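Local atomic coordinates of Cys-Gly metallodipeptidase DUG1 (Saccharomyces cerevisiae, PDB entry 4G1P), a protein that hydrolyses the dipeptide Cys-Gly as a metal-dependent peptidase and serves as the catalytic component of the glutathione-degrading GSH degradosomal complex. Residues 7-12 and 406-411; 281-286 and 304-309. One frame throughout, in Å; residues are numbered along the deposited sequence.

Contact 1 of 2, residues 7-12 and 406-411; sequences SVFQKI and TKLVYG
The Phe9 ring reaches across to Leu408 and Val409 with its outer carbons CE2 and CZ, and both aliphatic partners meet it obliquely. Phe9 CE2 lies 3.9 Å from Leu408 CD2. Phe9 CZ is at the same distance, 3.9 Å, from Val409 CG2. Each methyl also approaches the neighbouring ring carbon, so the end of the ring is shared between the two. A second ring, Tyr410, has Val409 CG1 above one face, 4.1 Å from the plane and offset toward the rim, while Trp203 meets Tyr410 edge-to-face. The two branches of Val409 thus divide their work: CG1, anti to the backbone N (chi1 176°), serves the tyrosine, and CG2 serves the phenylalanine.

The contact is a worked case of helix-to-helix packing on the surface of the alpha/beta catalytic domain of an M20 peptidase. It joins the first helix of the chain, 5-14, to helix 397-410, with helix 458-477 touching both: Phe9 rests on Lys466, Val409 on Thr467 and Leu408 on Tyr474. The backbones stay well separated, the CA atoms of Phe9 and Val409 being 9.4 Å apart, and the aromatic side chain spans the interval. An alanine at Phe9 takes away the ring that meets Leu408 CD2 and Val409 CG2, which would probably leave a gap between the two helices. Val8 and Ile12 turn to helix 135-154 instead, where both pack on Ala151.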
# COMPACT_ATOMS: atom_id res chain seq x y z
N SER A 7 -26.76 42.68 14.80
CA SER A 7 -27.57 41.80 15.62
C SER A 7 -27.20 40.35 15.31
O SER A 7 -26.92 39.56 16.20
CB SER A 7 -29.05 42.02 15.33
OG SER A 7 -29.64 42.88 16.29
N VAL A 8 -27.21 40.03 14.02
CA VAL A 8 -26.83 38.71 13.54
C VAL A 8 -25.37 38.37 13.90
O VAL A 8 -25.08 37.28 14.37
CB VAL A 8 -27.07 38.56 12.01
CG1 VAL A 8 -26.81 37.13 11.55
CG2 VAL A 8 -28.49 38.92 11.67
N PHE A 9 -24.47 39.32 13.70
CA PHE A 9 -23.07 39.11 14.07
C PHE A 9 -22.90 38.81 15.57
O PHE A 9 -22.05 38.01 15.96
CB PHE A 9 -22.21 40.31 13.69
CG PHE A 9 -21.94 40.41 12.23
CD1 PHE A 9 -22.55 39.54 11.33
CD2 PHE A 9 -21.06 41.34 11.75
CE1 PHE A 9 -22.30 39.62 9.97
CE2 PHE A 9 -20.79 41.43 10.40
CZ PHE A 9 -21.42 40.57 9.50
N GLN A 10 -23.71 39.46 16.40
CA GLN A 10 -23.65 39.26 17.83
C GLN A 10 -24.18 37.88 18.23
O GLN A 10 -23.64 37.23 19.14
CB GLN A 10 -24.45 40.33 18.54
CG GLN A 10 -23.76 41.66 18.61
CD GLN A 10 -24.64 42.73 19.23
OE1 GLN A 10 -25.72 42.42 19.75
NE2 GLN A 10 -24.19 43.99 19.19
N LYS A 11 -25.23 37.45 17.56
CA LYS A 11 -25.80 36.16 17.90
C LYS A 11 -24.86 35.06 17.46
O LYS A 11 -24.82 33.99 18.05
CB LYS A 11 -27.18 35.99 17.28
CG LYS A 11 -28.28 36.59 18.15
CD LYS A 11 -28.17 36.09 19.58
CE LYS A 11 -28.98 36.96 20.55
NZ LYS A 11 -29.16 36.29 21.87
N ILE A 12 -24.08 35.33 16.41
CA ILE A 12 -23.13 34.35 15.91
C ILE A 12 -22.05 34.09 16.96
O ILE A 12 -21.62 32.96 17.16
CB ILE A 12 -22.52 34.79 14.58
CG1 ILE A 12 -23.53 34.62 13.45
CG2 ILE A 12 -21.26 34.00 14.29
CD1 ILE A 12 -23.04 35.10 12.10
N THR A 406 -17.12 40.38 2.77
CA THR A 406 -15.76 40.12 3.25
C THR A 406 -15.14 41.38 3.83
O THR A 406 -14.53 41.35 4.91
CB THR A 406 -14.86 39.62 2.13
OG1 THR A 406 -15.43 38.43 1.57
CG2 THR A 406 -13.48 39.32 2.66
N LYS A 407 -15.29 42.47 3.10
CA LYS A 407 -14.72 43.75 3.50
C LYS A 407 -15.26 44.13 4.87
O LYS A 407 -14.52 44.55 5.75
CB LYS A 407 -15.04 44.83 2.46
CG LYS A 407 -14.69 46.25 2.89
CD LYS A 407 -13.20 46.41 3.17
CE LYS A 407 -12.81 47.89 3.24
NZ LYS A 407 -13.12 48.63 1.97
N LEU A 408 -16.56 43.93 5.05
CA LEU A 408 -17.21 44.25 6.30
C LEU A 408 -16.63 43.49 7.48
O LEU A 408 -16.41 44.07 8.53
CB LEU A 408 -18.70 43.93 6.20
CG LEU A 408 -19.50 44.14 7.47
CD1 LEU A 408 -19.42 45.61 7.86
CD2 LEU A 408 -20.94 43.71 7.24
N VAL A 409 -16.38 42.19 7.30
CA VAL A 409 -15.96 41.33 8.39
C VAL A 409 -14.46 41.38 8.62
O VAL A 409 -13.99 41.52 9.74
CB VAL A 409 -16.37 39.85 8.15
CG1 VAL A 409 -15.85 38.95 9.26
CG2 VAL A 409 -17.88 39.73 8.02
N TYR A 410 -13.69 41.26 7.54
CA TYR A 410 -12.23 41.22 7.68
C TYR A 410 -11.52 42.55 7.44
O TYR A 410 -10.29 42.61 7.47
CB TYR A 410 -11.64 40.15 6.77
CG TYR A 410 -12.02 38.74 7.11
CD1 TYR A 410 -11.39 38.07 8.15
CD2 TYR A 410 -12.98 38.05 6.36
CE1 TYR A 410 -11.72 36.76 8.45
CE2 TYR A 410 -13.32 36.75 6.65
CZ TYR A 410 -12.69 36.10 7.69
OH TYR A 410 -13.03 34.79 7.98
N GLY A 411 -12.28 43.61 7.20
CA GLY A 411 -11.71 44.94 7.08
C GLY A 411 -10.78 45.20 5.90
O GLY A 411 -10.13 46.24 5.85

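Contact 2 of 2, residues 281-286 and 304-309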
# COMPACT_ATOMS: atom_id res chain seq x y z
N LEU A 281 -5.97 40.22 -13.56
CA LEU A 281 -6.44 39.70 -12.28
C LEU A 281 -5.35 39.07 -11.42
O LEU A 281 -5.52 38.96 -10.20
CB LEU A 281 -7.58 38.71 -12.50
CG LEU A 281 -8.78 39.28 -13.24
CD1 LEU A 281 -9.50 38.17 -13.98
CD2 LEU A 281 -9.73 39.96 -12.28
N TYR A 282 -4.28 38.65 -12.04
CA TYR A 282 -3.28 37.89 -11.35
C TYR A 282 -2.36 38.79 -10.62
O TYR A 282 -1.57 38.37 -9.83
CB TYR A 282 -2.50 36.98 -12.27
CG TYR A 282 -3.28 35.85 -12.84
CD1 TYR A 282 -4.43 35.42 -12.25
CD2 TYR A 282 -2.88 35.23 -13.97
CE1 TYR A 282 -5.15 34.40 -12.78
CE2 TYR A 282 -3.59 34.20 -14.48
CZ TYR A 282 -4.72 33.81 -13.88
OH TYR A 282 -5.39 32.80 -14.43
N LYS A 283 -2.47 40.07 -10.87
CA LYS A 283 -1.51 40.92 -10.25
C LYS A 283 -2.27 41.58 -9.15
O LYS A 283 -3.46 41.71 -9.20
CB LYS A 283 -0.77 41.73 -11.28
CG LYS A 283 0.60 42.07 -10.78
CD LYS A 283 0.76 41.60 -9.34
CE LYS A 283 1.84 42.41 -8.62
NZ LYS A 283 2.34 43.59 -9.40
N ASP A 284 -1.54 41.97 -8.15
CA ASP A 284 -2.11 42.49 -6.96
C ASP A 284 -2.54 41.45 -6.01
O ASP A 284 -3.19 41.73 -5.05
CB ASP A 284 -3.42 43.15 -7.32
CG ASP A 284 -3.26 44.59 -7.54
OD1 ASP A 284 -2.39 45.16 -6.90
OD2 ASP A 284 -3.96 45.16 -8.37
N ILE A 285 -2.08 40.25 -6.22
CA ILE A 285 -2.48 39.19 -5.37
C ILE A 285 -1.40 39.30 -4.36
O ILE A 285 -0.36 39.80 -4.63
CB ILE A 285 -2.80 37.89 -6.10
CG1 ILE A 285 -4.21 37.95 -6.60
CG2 ILE A 285 -2.65 36.70 -5.18
CD1 ILE A 285 -4.45 37.03 -7.74
N GLU A 286 -1.66 38.85 -3.15
CA GLU A 286 -0.61 38.72 -2.19
C GLU A 286 -0.24 37.30 -1.98
O GLU A 286 -1.01 36.53 -1.51
CB GLU A 286 -1.00 39.33 -0.87
CG GLU A 286 -2.07 40.37 -0.99
CD GLU A 286 -1.90 41.49 -0.01
OE1 GLU A 286 -1.28 41.26 1.03
OE2 GLU A 286 -2.38 42.58 -0.28
N ASP A 304 9.89 30.00 -7.88
CA ASP A 304 10.09 31.07 -6.91
C ASP A 304 9.23 32.30 -7.17
O ASP A 304 8.83 33.01 -6.25
CB ASP A 304 11.55 31.45 -6.86
CG ASP A 304 12.42 30.33 -6.34
OD1 ASP A 304 11.90 29.50 -5.56
OD2 ASP A 304 13.62 30.28 -6.70
N LYS A 305 8.96 32.57 -8.44
CA LYS A 305 8.20 33.75 -8.82
C LYS A 305 6.72 33.60 -8.48
O LYS A 305 6.10 32.59 -8.81
CB LYS A 305 8.37 34.06 -10.31
CG LYS A 305 9.61 34.86 -10.66
CD LYS A 305 9.50 35.45 -12.07
CE LYS A 305 8.27 36.36 -12.21
NZ LYS A 305 8.07 36.89 -13.60
N LYS A 306 6.17 34.62 -7.83
CA LYS A 306 4.79 34.63 -7.39
C LYS A 306 3.86 34.30 -8.54
O LYS A 306 2.97 33.46 -8.41
CB LYS A 306 4.41 35.99 -6.79
CG LYS A 306 2.92 36.16 -6.50
CD LYS A 306 2.58 37.58 -6.02
CE LYS A 306 2.03 38.45 -7.15
NZ LYS A 306 1.92 39.88 -6.76
N GLU A 307 4.10 34.96 -9.66
CA GLU A 307 3.28 34.77 -10.85
C GLU A 307 3.32 33.31 -11.29
O GLU A 307 2.31 32.75 -11.73
CB GLU A 307 3.78 35.68 -11.98
CG GLU A 307 2.99 35.57 -13.28
CD GLU A 307 3.63 36.33 -14.44
OE1 GLU A 307 4.82 36.08 -14.74
OE2 GLU A 307 2.93 37.17 -15.06
N ASP A 308 4.48 32.69 -11.14
CA ASP A 308 4.67 31.31 -11.56
C ASP A 308 3.97 30.33 -10.64
O ASP A 308 3.25 29.44 -11.11
CB ASP A 308 6.15 30.98 -11.66
CG ASP A 308 6.78 31.54 -12.92
OD1 ASP A 308 6.09 31.53 -13.97
OD2 ASP A 308 7.95 31.99 -12.84
N ILE A 309 4.18 30.49 -9.34
CA ILE A 309 3.50 29.67 -8.36
C ILE A 309 2.00 29.75 -8.59
O ILE A 309 1.31 28.74 -8.63
CB ILE A 309 3.80 30.12 -6.93
CG1 ILE A 309 5.30 30.03 -6.64
CG2 ILE A 309 3.04 29.26 -5.95
CD1 ILE A 309 5.73 30.80 -5.41
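A loop-to-helix junction is made here, where the turn that follows helix 276-281 meets the first turn of helix 306-314. Lys306, the first residue of that helix after Lys305 at the N-cap position, supplies most of the surface buried on its side. Its CG stands anti to the backbone N (chi1 171°), sending the chain out from the helix until a bend at chi3 brings the ammonium group to the loop backbone. There Lys306 NZ donates a hydrogen bond to Ile285 O, 3.1 Å away. The donor sits 25° off the carbonyl plane, with a C=O...N angle of 144°.

The side chain of Lys283 crosses that of Lys306 at about a right angle, and the two ammonium groups, like charges, lie 4.6 Å apart from Lys283 NZ to Lys306 NZ. The opposite charge of Asp284 OD1 is 6.8 Å from Lys306 NZ, too far for a salt bridge. At the start of the helix, Lys305 NZ at the N-cap position forms a salt bridge with Glu307 OE1.

Around the lysine-to-carbonyl hydrogen bond, Ile285 packs on Leu310 and Trp314 farther along helix 306-314, and Tyr282 lies against Met311 and against Tyr213 of strand 210-226, its hydroxyl hydrogen-bonded to Glu278. Ile309 turns to Val289 and Leu292 of helix 289-296 and also packs on Val240 of the second subunit, which places the helix beside the dimer partner.

In the fold
Neither contact is a deep core one: contact 1 lies on the surface, contact 2 is partly buried. They share no helix or strand, their centres are 29 Å apart and their nearest atoms about 11 Å, and both lie away from the zinc and substrate sites. Contact 1 closes a span of 393 residues and brings early and late helices of the chain together, whereas contact 2 bridges 17 residues within that span. Their chemistry differs in kind: one relies on carbon-to-carbon packing of a single aromatic ring, the other on a lysine bonded to a backbone carbonyl. Only contact 2 has a residue touching the second subunit.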